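Local coordinates for 2-dehydro-3-deoxy-D-arabinonate dehydratase (Sulfolobus solfataricus, PDB 2Q18), which catalyses the metal-dependent dehydration of 2-dehydro-3-deoxy-D-arabinonate to 2,5-dioxopentanoate, a step in the pentose oxidation pathway that leads from D-arabinonate to 2-oxoglutarate, at residues G100-I103 against Y104-V107; K118-P121 against N122-V125; S135-E138 against W139-P142; L176-P179 against Q180-I183; G265-D268 against E269-V272. All coordinates share one frame; numbering follows the deposited sequence.

Contact 1. Residues G100-I103 against Y104-V107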
loop_
_atom_site.group_PDB
_atom_site.type_symbol
_atom_site.label_atom_id
_atom_site.label_comp_id
_atom_site.label_asym_id
_atom_site.label_seq_id
_atom_site.Cartn_x
_atom_site.Cartn_y
_atom_site.Cartn_z
ATOM N N GLY A 100 44.252 27.147 23.305
ATOM C CA GLY A 100 45.362 27.186 22.347
ATOM C C GLY A 100 45.490 25.994 21.409
ATOM O O GLY A 100 46.281 26.028 20.462
ATOM N N LYS A 101 44.720 24.942 21.669
ATOM C CA LYS A 101 44.752 23.729 20.856
ATOM C C LYS A 101 43.524 23.681 19.949
ATOM O O LYS A 101 42.392 23.841 20.421
ATOM C CB LYS A 101 44.802 22.498 21.763
ATOM C CG LYS A 101 45.125 21.186 21.063
ATOM C CD LYS A 101 45.123 20.035 22.065
ATOM C CE LYS A 101 45.540 18.725 21.414
ATOM N NZ LYS A 101 45.606 17.598 22.393
ATOM N N THR A 102 43.752 23.466 18.653
ATOM C CA THR A 102 42.666 23.459 17.666
ATOM C C THR A 102 41.667 22.333 17.939
ATOM O O THR A 102 42.044 21.242 18.379
ATOM C CB THR A 102 43.176 23.335 16.201
ATOM O OG1 THR A 102 43.467 21.965 15.900
ATOM C CG2 THR A 102 44.417 24.189 15.968
ATOM N N ILE A 103 40.396 22.615 17.665
ATOM C CA ILE A 103 39.315 21.642 17.850
ATOM C C ILE A 103 39.575 20.316 17.125
ATOM O O ILE A 103 39.215 19.253 17.628
ATOM C CB ILE A 103 37.935 22.230 17.451
ATOM C CG1 ILE A 103 37.958 22.771 16.014
ATOM C CG2 ILE A 103 37.520 23.317 18.444
ATOM C CD1 ILE A 103 36.590 23.129 15.450
ATOM N N TYR A 104 40.219 20.389 15.961
ATOM C CA TYR A 104 40.525 19.204 15.153
ATOM C C TYR A 104 41.620 18.351 15.788
ATOM O O TYR A 104 41.538 17.119 15.791
ATOM C CB TYR A 104 40.895 19.606 13.716
ATOM C CG TYR A 104 39.797 20.382 13.024
ATOM C CD1 TYR A 104 38.718 19.724 12.433
ATOM C CD2 TYR A 104 39.821 21.775 12.986
ATOM C CE1 TYR A 104 37.697 20.432 11.813
ATOM C CE2 TYR A 104 38.805 22.494 12.364
ATOM C CZ TYR A 104 37.746 21.814 11.780
ATOM O OH TYR A 104 36.737 22.521 11.169
ATOM N N GLU A 105 42.638 19.017 16.325
ATOM C CA GLU A 105 43.707 18.346 17.062
ATOM C C GLU A 105 43.151 17.697 18.337
ATOM O O GLU A 105 43.543 16.585 18.700
ATOM C CB GLU A 105 44.811 19.349 17.405
ATOM C CG GLU A 105 46.160 18.726 17.726
ATOM C CD GLU A 105 47.160 19.736 18.279
ATOM O OE1 GLU A 105 47.021 20.952 17.991
ATOM O OE2 GLU A 105 48.086 19.306 19.005
ATOM N N LYS A 106 42.230 18.397 18.997
ATOM C CA LYS A 106 41.545 17.885 20.185
ATOM C C LYS A 106 40.823 16.556 19.946
ATOM O O LYS A 106 41.067 15.590 20.668
ATOM C CB LYS A 106 40.572 18.921 20.745
ATOM C CG LYS A 106 41.183 19.833 21.784
ATOM C CD LYS A 106 40.147 20.226 22.820
ATOM C CE LYS A 106 40.800 20.506 24.163
ATOM N NZ LYS A 106 39.787 20.560 25.255
ATOM N N VAL A 107 39.955 16.510 18.932
ATOM C CA VAL A 107 39.219 15.285 18.587
ATOM C C VAL A 107 40.175 14.157 18.201
ATOM O O VAL A 107 39.958 12.997 18.560
ATOM C CB VAL A 107 38.183 15.511 17.446
ATOM C CG1 VAL A 107 37.474 14.211 17.090
ATOM C CG2 VAL A 107 37.156 16.547 17.848
#
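T102 caps the helix that follows it: its OG1 accepts the amide hydrogen of E105 N at 3.1 Å, with an N-H...O angle of 160°. The chi1 of 81° sets OG1 between the threonine's own N and carbonyl carbon, turned to the first helical turn, and this is the N-cap position in its classic form. Behind the cap the first helical bonds follow, K106 N to T102 O at 2.9 Å and V107 N to I103 O at 3.1 Å. The hydroxyl also lies 3.3 Å from E105 CB.

K101 and E105 meet at about a right angle, the methylene CE of the lysine lying 3.6 Å from E105 OE2. The charges themselves stay further apart, 4.5 Å between K101 NZ and E105 OE2; the extended lysine instead carries its ammonium to D109, with which it forms a salt bridge. Its CD also rests on K106 CG at 4.0 Å. With only the methyl group of an alanine here, D109 would probably lose its lysine partner, and E105 and K106 the aliphatic chain that lies against them.

On the other flank I103 and Y104 run side by side, with I103 CG1 over one face of the phenol ring, 4.1 Å from its centroid, a CH-pi contact. Y104 OH is hydrogen-bonded to E171, and the ring borders the substrate-binding I81. The contact thus joins strand 101-102, paired with strand 97-98 in a small antiparallel sheet, to helix 103-109, where I103 packs on I98 and its carbonyl accepts from N174 of a second subunit.

Contact 2. Residues K118-P121 against N122-V125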
loop_
_atom_site.group_PDB
_atom_site.type_symbol
_atom_site.label_atom_id
_atom_site.label_comp_id
_atom_site.label_asym_id
_atom_site.label_seq_id
_atom_site.Cartn_x
_atom_site.Cartn_y
_atom_site.Cartn_z
ATOM N N LYS A 118 24.977 13.343 8.022
ATOM C CA LYS A 118 25.412 13.796 6.699
ATOM C C LYS A 118 24.262 14.030 5.719
ATOM O O LYS A 118 24.177 15.098 5.109
ATOM C CB LYS A 118 26.446 12.824 6.112
ATOM C CG LYS A 118 26.844 13.094 4.648
ATOM C CD LYS A 118 27.450 14.487 4.456
ATOM C CE LYS A 118 27.648 14.790 2.976
ATOM N NZ LYS A 118 28.232 16.157 2.759
ATOM N N ALA A 119 23.387 13.038 5.557
ATOM C CA ALA A 119 22.332 13.140 4.562
ATOM C C ALA A 119 21.138 12.233 4.817
ATOM O O ALA A 119 21.246 11.191 5.466
ATOM C CB ALA A 119 22.907 12.869 3.145
ATOM N N THR A 120 19.997 12.667 4.294
ATOM C CA THR A 120 18.836 11.813 4.077
ATOM C C THR A 120 18.991 11.233 2.661
ATOM O O THR A 120 19.787 11.761 1.875
ATOM C CB THR A 120 17.545 12.640 4.176
ATOM O OG1 THR A 120 17.660 13.799 3.331
ATOM C CG2 THR A 120 17.303 13.082 5.628
ATOM N N PRO A 121 18.253 10.146 2.329
ATOM C CA PRO A 121 18.411 9.520 1.008
ATOM C C PRO A 121 18.178 10.462 -0.191
ATOM O O PRO A 121 18.857 10.329 -1.212
ATOM C CB PRO A 121 17.379 8.373 1.019
ATOM C CG PRO A 121 16.441 8.682 2.153
ATOM C CD PRO A 121 17.262 9.432 3.159
ATOM N N ASN A 122 17.239 11.398 -0.064
ATOM C CA ASN A 122 16.928 12.336 -1.139
ATOM C C ASN A 122 18.007 13.407 -1.363
ATOM O O ASN A 122 17.997 14.090 -2.385
ATOM C CB ASN A 122 15.571 13.006 -0.898
ATOM C CG ASN A 122 15.565 13.880 0.349
ATOM O OD1 ASN A 122 15.896 13.419 1.444
ATOM N ND2 ASN A 122 15.181 15.141 0.189
ATOM N N ARG A 123 18.911 13.565 -0.398
ATOM C CA ARG A 123 20.039 14.488 -0.535
ATOM C C ARG A 123 21.275 13.790 -1.115
ATOM O O ARG A 123 22.296 14.433 -1.358
ATOM C CB ARG A 123 20.374 15.147 0.811
ATOM C CG ARG A 123 19.332 16.165 1.298
ATOM C CD ARG A 123 19.769 16.785 2.623
ATOM N NE ARG A 123 18.850 17.820 3.102
ATOM C CZ ARG A 123 17.780 17.596 3.865
ATOM N NH1 ARG A 123 17.462 16.364 4.235
ATOM N NH2 ARG A 123 17.012 18.615 4.247
ATOM N N CYS A 124 21.176 12.480 -1.333
ATOM C CA CYS A 124 22.261 11.698 -1.920
ATOM C C CYS A 124 22.047 11.485 -3.414
ATOM O O CYS A 124 20.910 11.459 -3.890
ATOM C CB CYS A 124 22.372 10.330 -1.250
ATOM S SG CYS A 124 22.655 10.379 0.525
ATOM N N VAL A 125 23.154 11.325 -4.140
ATOM C CA VAL A 125 23.119 10.971 -5.559
ATOM C C VAL A 125 24.025 9.773 -5.789
ATOM O O VAL A 125 24.769 9.370 -4.888
ATOM C CB VAL A 125 23.536 12.160 -6.481
ATOM C CG1 VAL A 125 22.685 13.395 -6.191
ATOM C CG2 VAL A 125 25.018 12.478 -6.341
#
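The chain leaves strand 114-119 through a short 3-10 turn, in which R123 N bonds to T120 O at 3.0 Å and C124 N to P121 O at 3.2 Å, both donors standing well out of the carbonyl planes. T120 OG1 is the polar hub of the turn. It donates to N122 OD1 at 2.6 Å, the two side chains lying alongside each other and pointing the same way. In return it accepts from R123 NH1 at 2.7 Å, at the edge of the guanidinium and 19° out of its plane. A chi1 of 51° turns the hydroxyl back over the turn, while the arginine, extended from CG to NE, passes it obliquely. A119 CB rests on C124 SG at 3.6 Å, and both residues pack against V76; K118 and A119 also form a classic beta bulge opposite V76.

R123 is shared with a second subunit, where E75 forms a salt bridge to NH1 and N244 accepts from NE. The threonine hydroxyl, giving its proton to N122 OD1 and taking one from R123 NH1, is thus both donor and acceptor, which probably helps to hold the guanidinium for these intersubunit partners.

Contact 3. Residues S135-E138 against W139-P142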
loop_
_atom_site.group_PDB
_atom_site.type_symbol
_atom_site.label_atom_id
_atom_site.label_comp_id
_atom_site.label_asym_id
_atom_site.label_seq_id
_atom_site.Cartn_x
_atom_site.Cartn_y
_atom_site.Cartn_z
ATOM N N SER A 135 25.229 27.505 -3.480
ATOM C CA SER A 135 25.249 28.824 -4.104
ATOM C C SER A 135 26.079 29.840 -3.317
ATOM O O SER A 135 26.586 30.809 -3.889
ATOM C CB SER A 135 23.825 29.350 -4.268
ATOM O OG SER A 135 23.194 29.506 -3.007
ATOM N N ASP A 136 26.215 29.609 -2.011
ATOM C CA ASP A 136 26.911 30.536 -1.120
ATOM C C ASP A 136 28.263 30.017 -0.636
ATOM O O ASP A 136 28.822 30.535 0.332
ATOM C CB ASP A 136 26.015 30.922 0.067
ATOM C CG ASP A 136 25.610 29.724 0.931
ATOM O OD1 ASP A 136 25.934 28.563 0.583
ATOM O OD2 ASP A 136 24.961 29.955 1.973
ATOM N N SER A 137 28.786 28.995 -1.307
ATOM C CA SER A 137 30.127 28.502 -1.014
ATOM C C SER A 137 31.092 28.895 -2.126
ATOM O O SER A 137 30.772 28.761 -3.310
ATOM C CB SER A 137 30.134 26.985 -0.842
ATOM O OG SER A 137 31.454 26.515 -0.633
ATOM N N GLU A 138 32.271 29.371 -1.730
ATOM C CA GLU A 138 33.332 29.727 -2.671
ATOM C C GLU A 138 34.510 28.763 -2.559
ATOM O O GLU A 138 35.542 28.954 -3.210
ATOM C CB GLU A 138 33.796 31.175 -2.443
ATOM C CG GLU A 138 32.882 32.241 -3.061
ATOM C CD GLU A 138 31.622 32.521 -2.238
ATOM O OE1 GLU A 138 31.734 32.713 -1.006
ATOM O OE2 GLU A 138 30.516 32.567 -2.831
ATOM N N TRP A 139 34.357 27.733 -1.725
ATOM C CA TRP A 139 35.386 26.704 -1.569
ATOM C C TRP A 139 34.806 25.361 -1.103
ATOM O O TRP A 139 34.796 25.044 0.096
ATOM C CB TRP A 139 36.520 27.188 -0.646
ATOM C CG TRP A 139 37.639 26.200 -0.493
ATOM C CD1 TRP A 139 38.182 25.416 -1.472
ATOM C CD2 TRP A 139 38.358 25.896 0.710
ATOM N NE1 TRP A 139 39.188 24.637 -0.950
ATOM C CE2 TRP A 139 39.318 24.913 0.386
ATOM C CE3 TRP A 139 38.285 26.361 2.031
ATOM C CZ2 TRP A 139 40.197 24.380 1.335
ATOM C CZ3 TRP A 139 39.159 25.830 2.975
ATOM C CH2 TRP A 139 40.102 24.849 2.620
ATOM N N THR A 140 34.332 24.578 -2.069
ATOM C CA THR A 140 33.767 23.262 -1.803
ATOM C C THR A 140 34.707 22.181 -2.311
ATOM O O THR A 140 35.154 22.227 -3.461
ATOM C CB THR A 140 32.365 23.115 -2.446
ATOM O OG1 THR A 140 31.438 23.960 -1.756
ATOM C CG2 THR A 140 31.871 21.678 -2.381
ATOM N N LEU A 141 35.009 21.217 -1.446
ATOM C CA LEU A 141 35.860 20.099 -1.810
ATOM C C LEU A 141 35.120 18.770 -1.724
ATOM O O LEU A 141 34.239 18.606 -0.878
ATOM C CB LEU A 141 37.098 20.048 -0.910
ATOM C CG LEU A 141 38.123 21.185 -1.006
ATOM C CD1 LEU A 141 39.273 20.918 -0.038
ATOM C CD2 LEU A 141 38.636 21.341 -2.436
ATOM N N PRO A 142 35.474 17.816 -2.607
ATOM C CA PRO A 142 35.015 16.457 -2.395
ATOM C C PRO A 142 35.879 15.810 -1.320
ATOM O O PRO A 142 37.068 16.125 -1.206
ATOM C CB PRO A 142 35.261 15.785 -3.747
ATOM C CG PRO A 142 36.424 16.537 -4.336
ATOM C CD PRO A 142 36.311 17.947 -3.819
#
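The indole of W139 meets E138 through the peptide that joins them: the E138 carbonyl oxygen approaches the ring obliquely and lies 3.3 Å from W139 CB. A chi1 of -177° puts CG anti to the tryptophan's own nitrogen, beside the carbonyl carbon. The side chain packs on R168 and D169 of helix 168-173, and its NE1 makes a weak hydrogen bond to the carbonyl of G261.

The loop itself is drawn together by S137. Its OG lies 2.8 Å from T140 OG1, and a hydrogen bond between the two hydroxyls is likely; T140 OG1 is also 3.4 Å from S137 CB. The serine oxygen accepts a weak bond from W139 N at 3.3 Å, with an N-H...O angle of 151°. This is the loop that carries the chain from strand 131-133 into strand 140-150, the strand that a little further on supplies the magnesium ligands E143 and E145 of this FAH-family enzyme.

S137 can reach both partners because its chi1 of 177° sends OG forward, beside the carbonyl carbon and toward the residues ahead. D169 braces the loop as well, one carboxylate oxygen bonding to S137 OG and the other to the backbone N of E138. T140 CB is 4.0 Å from S137 OG, and the threonine side chain packs on V165 and A167 of strand 156-167.

Contact 4. Residues L176-P179 against Q180-I183. With PO4 (phosphate ion), chain B.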
loop_
_atom_site.group_PDB
_atom_site.type_symbol
_atom_site.label_atom_id
_atom_site.label_comp_id
_atom_site.label_asym_id
_atom_site.label_seq_id
_atom_site.Cartn_x
_atom_site.Cartn_y
_atom_site.Cartn_z
ATOM N N LEU A 176 30.371 25.858 14.035
ATOM C CA LEU A 176 28.922 25.813 14.209
ATOM C C LEU A 176 28.167 25.853 12.878
ATOM O O LEU A 176 26.949 25.647 12.845
ATOM C CB LEU A 176 28.452 26.946 15.131
ATOM C CG LEU A 176 28.960 26.926 16.584
ATOM C CD1 LEU A 176 28.427 28.125 17.349
ATOM C CD2 LEU A 176 28.589 25.623 17.301
ATOM N N TYR A 177 28.889 26.125 11.789
ATOM C CA TYR A 177 28.310 26.100 10.442
ATOM C C TYR A 177 28.491 24.744 9.752
ATOM O O TYR A 177 28.081 24.571 8.600
ATOM C CB TYR A 177 28.911 27.201 9.559
ATOM C CG TYR A 177 28.637 28.626 9.998
ATOM C CD1 TYR A 177 27.440 28.976 10.624
ATOM C CD2 TYR A 177 29.568 29.636 9.747
ATOM C CE1 TYR A 177 27.189 30.289 11.018
ATOM C CE2 TYR A 177 29.327 30.956 10.135
ATOM C CZ TYR A 177 28.137 31.274 10.768
ATOM O OH TYR A 177 27.895 32.576 11.149
ATOM N N LEU A 178 29.108 23.791 10.446
ATOM C CA LEU A 178 29.365 22.468 9.875
ATOM C C LEU A 178 28.132 21.791 9.246
ATOM O O LEU A 178 28.233 21.281 8.131
ATOM C CB LEU A 178 30.054 21.533 10.879
ATOM C CG LEU A 178 30.669 20.262 10.271
ATOM C CD1 LEU A 178 31.946 20.576 9.492
ATOM C CD2 LEU A 178 30.943 19.212 11.338
ATOM N N PRO A 179 26.973 21.779 9.950
ATOM C CA PRO A 179 25.775 21.180 9.329
ATOM C C PRO A 179 25.409 21.806 7.974
ATOM O O PRO A 179 25.108 21.077 7.027
ATOM C CB PRO A 179 24.671 21.443 10.361
ATOM C CG PRO A 179 25.398 21.558 11.664
ATOM C CD PRO A 179 26.691 22.249 11.324
ATOM N N GLN A 180 25.445 23.135 7.893
ATOM C CA GLN A 180 25.191 23.854 6.647
ATOM C C GLN A 180 26.218 23.506 5.567
ATOM O O GLN A 180 25.885 23.447 4.383
ATOM C CB GLN A 180 25.187 25.367 6.879
ATOM C CG GLN A 180 23.964 25.892 7.601
ATOM C CD GLN A 180 24.015 27.393 7.803
ATOM O OE1 GLN A 180 23.750 28.167 6.878
ATOM N NE2 GLN A 180 24.348 27.815 9.020
ATOM N N SER A 181 27.456 23.270 5.992
ATOM C CA SER A 181 28.540 22.941 5.074
ATOM C C SER A 181 28.448 21.502 4.565
ATOM O O SER A 181 29.101 21.150 3.575
ATOM C CB SER A 181 29.890 23.165 5.751
ATOM O OG SER A 181 30.248 22.056 6.554
ATOM N N LYS A 182 27.632 20.690 5.241
ATOM C CA LYS A 182 27.572 19.244 4.998
ATOM C C LYS A 182 26.246 18.735 4.436
ATOM O O LYS A 182 26.236 17.738 3.720
ATOM C CB LYS A 182 27.869 18.473 6.291
ATOM C CG LYS A 182 29.303 18.575 6.798
ATOM C CD LYS A 182 30.227 17.635 6.063
ATOM C CE LYS A 182 31.618 17.662 6.667
ATOM N NZ LYS A 182 32.538 16.771 5.903
ATOM N N ILE A 183 25.141 19.399 4.780
ATOM C CA ILE A 183 23.793 18.873 4.513
ATOM C C ILE A 183 22.997 19.783 3.581
ATOM O O ILE A 183 22.580 20.875 3.970
ATOM C CB ILE A 183 22.970 18.639 5.831
ATOM C CG1 ILE A 183 23.819 17.940 6.905
ATOM C CG2 ILE A 183 21.688 17.836 5.539
ATOM C CD1 ILE A 183 23.218 17.992 8.322
HETATM P P PO4 B . 34.895 17.271 9.324
HETATM O O1 PO4 B . 34.763 17.191 7.822
HETATM O O2 PO4 B . 33.534 17.462 9.932
HETATM O O3 PO4 B . 35.521 15.991 9.809
HETATM O O4 PO4 B . 35.781 18.426 9.713
HETATM O O HOH W 1 24.982 25.777 11.033
#
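Backbone bonds shape this short helical turn: S181 N reaches Y177 O at 3.0 Å, and P179 O takes two donors, I183 N at 2.8 Å and K182 N at 3.1 Å. A side-chain bond reinforces them. S181 OG, set by a chi1 of 82° between its own N and carbonyl carbon, donates to L178 O at 2.7 Å.

Water links the two ends as well, giving a hydrogen to L176 O and accepting one from Q180 NE2. The Q180 amide lies alongside the Y177 ring, the planes 80° apart and Q180 NE2 3.7 Å from Y177 CD1. The polar ends of both cross the subunit boundary: Y177 OH bonds to R112 O, and Q180 to R112 and P113, all of the second subunit.

In the apolar packing, the aliphatic chain of K182 runs beside L178, and P179 CB faces I183 CD1. The bend at chi2 (-80°) takes K182 away from the helix, and its NZ donates to phosphate O1 at 3.0 Å. L178 CD2 touches phosphate O2.

K182 binds substrate, and its ammonium also meets D164 and E143, both magnesium ligands, and S166. The phosphate, probably from the crystallisation liquor, therefore sits where the lysine can hold an anion, with L178 as an apolar wall beside it and the metal-site carboxylates close by.

Contact 5. Residues G265-D268 against E269-V272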
loop_
_atom_site.group_PDB
_atom_site.type_symbol
_atom_site.label_atom_id
_atom_site.label_comp_id
_atom_site.label_asym_id
_atom_site.label_seq_id
_atom_site.Cartn_x
_atom_site.Cartn_y
_atom_site.Cartn_z
ATOM N N GLY A 265 39.015 24.381 -5.232
ATOM C CA GLY A 265 37.566 24.383 -5.081
ATOM C C GLY A 265 36.847 23.940 -6.341
ATOM O O GLY A 265 37.193 24.356 -7.454
ATOM N N LEU A 266 35.850 23.078 -6.158
ATOM C CA LEU A 266 35.018 22.578 -7.248
ATOM C C LEU A 266 34.274 23.701 -7.957
ATOM O O LEU A 266 33.866 24.679 -7.330
ATOM C CB LEU A 266 33.996 21.580 -6.688
ATOM C CG LEU A 266 34.173 20.062 -6.803
ATOM C CD1 LEU A 266 35.619 19.590 -6.937
ATOM C CD2 LEU A 266 33.458 19.357 -5.646
ATOM N N LYS A 267 34.099 23.559 -9.265
ATOM C CA LYS A 267 33.182 24.434 -9.993
ATOM C C LYS A 267 32.274 23.684 -10.959
ATOM O O LYS A 267 32.461 22.496 -11.209
ATOM C CB LYS A 267 33.904 25.614 -10.670
ATOM C CG LYS A 267 35.113 25.271 -11.505
ATOM C CD LYS A 267 35.799 26.547 -12.049
ATOM C CE LYS A 267 36.426 27.384 -10.934
ATOM N NZ LYS A 267 37.152 28.580 -11.454
ATOM N N ASP A 268 31.277 24.395 -11.474
ATOM C CA ASP A 268 30.291 23.838 -12.388
ATOM C C ASP A 268 30.967 23.044 -13.503
ATOM O O ASP A 268 31.962 23.493 -14.082
ATOM C CB ASP A 268 29.432 24.960 -12.972
ATOM C CG ASP A 268 28.121 24.457 -13.545
ATOM O OD1 ASP A 268 27.276 23.956 -12.768
ATOM O OD2 ASP A 268 27.924 24.579 -14.771
ATOM N N GLU A 269 30.432 21.848 -13.757
ATOM C CA GLU A 269 30.875 20.939 -14.829
ATOM C C GLU A 269 32.176 20.167 -14.562
ATOM O O GLU A 269 32.588 19.366 -15.402
ATOM C CB GLU A 269 30.899 21.619 -16.219
ATOM C CG GLU A 269 29.582 22.290 -16.663
ATOM C CD GLU A 269 28.369 21.350 -16.710
ATOM O OE1 GLU A 269 28.539 20.106 -16.699
ATOM O OE2 GLU A 269 27.229 21.867 -16.764
ATOM N N ASP A 270 32.807 20.379 -13.403
ATOM C CA ASP A 270 33.919 19.519 -12.971
ATOM C C ASP A 270 33.456 18.067 -12.925
ATOM O O ASP A 270 32.270 17.798 -12.729
ATOM C CB ASP A 270 34.425 19.902 -11.570
ATOM C CG ASP A 270 35.383 21.093 -11.576
ATOM O OD1 ASP A 270 35.809 21.546 -12.665
ATOM O OD2 ASP A 270 35.713 21.572 -10.468
ATOM N N ILE A 271 34.390 17.137 -13.104
ATOM C CA ILE A 271 34.098 15.722 -12.925
ATOM C C ILE A 271 34.939 15.203 -11.766
ATOM O O ILE A 271 36.172 15.298 -11.787
ATOM C CB ILE A 271 34.385 14.868 -14.199
ATOM C CG1 ILE A 271 33.769 15.490 -15.472
ATOM C CG2 ILE A 271 33.943 13.416 -13.988
ATOM C CD1 ILE A 271 32.246 15.699 -15.459
ATOM N N VAL A 272 34.259 14.664 -10.757
ATOM C CA VAL A 272 34.919 14.079 -9.598
ATOM C C VAL A 272 34.917 12.564 -9.744
ATOM O O VAL A 272 33.863 11.945 -9.916
ATOM C CB VAL A 272 34.234 14.513 -8.271
ATOM C CG1 VAL A 272 34.887 13.831 -7.068
ATOM C CG2 VAL A 272 34.280 16.026 -8.118
HETATM O O HOH W 2 34.555 22.799 -14.642
#
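D270 and D268 are the residues most engaged in this tight turn, with E269 between them. D270 folds its carboxylate back across the chain: OD2 accepts from K267 N at 2.8 Å in an almost straight bond (N-H...O 171°), the donor standing above the carboxylate plane. In the opposite sense D270 N donates to K267 O at 3.1 Å, closing a type II beta turn from K267 to D270. A chi1 of -81° keeps D270 CG beside its own backbone nitrogen, from where OD2 meets the lysine amide. A water donates to both D270 OD1 and D268 O, adding a further bridge across the turn.

D268 and E269 occupy the corners. Their side chains run side by side, and D268 OD2 comes to 3.4 Å from E269 OE2, a like-charge approach that probably costs some energy. D268 OD1 is meanwhile bonded to the backbone N of K288. E269 takes a positive phi of 77°, as the third position of a type II turn requires.

D270 OD2 also forms a salt bridge with R214, whose guanidinium donates to G265 O too. Replacing D270 by an alanine removes this shared acceptor, and both K267 N and the R214 charge would probably be left without it, the turn less firmly held.

L266 CD1 meets V272 CG2 at 4.0 Å, the two side chains crossing at about a right angle. The turn leads into strand 271-276, which lies between strands 207-214 and 280-288; L266 packs on I212 and on P142 of strand 140-150.

In the fold
The five contacts follow one another along the chain without overlap, all within the range of the FAA hydrolase family. Contacts 2 and 4, with centres about 14 Å apart, touch where K118 NZ meets K182 O at 2.7 Å; K118 and K182 both also reach the magnesium ligand D164. Contacts 3 and 5, about 10 Å apart between centres, join through T140 O and L266 N and the packing of P142 on L266 and V272, tying strand 140-150 to the sheet containing strand 271-276. Contact 1 lies about 18 Å from contact 4 between centres, with nearest atoms about 5 Å apart. Contacts 1 to 4 also meet a second subunit, consistent with the same elements forming the active-site surroundings and the subunit interface.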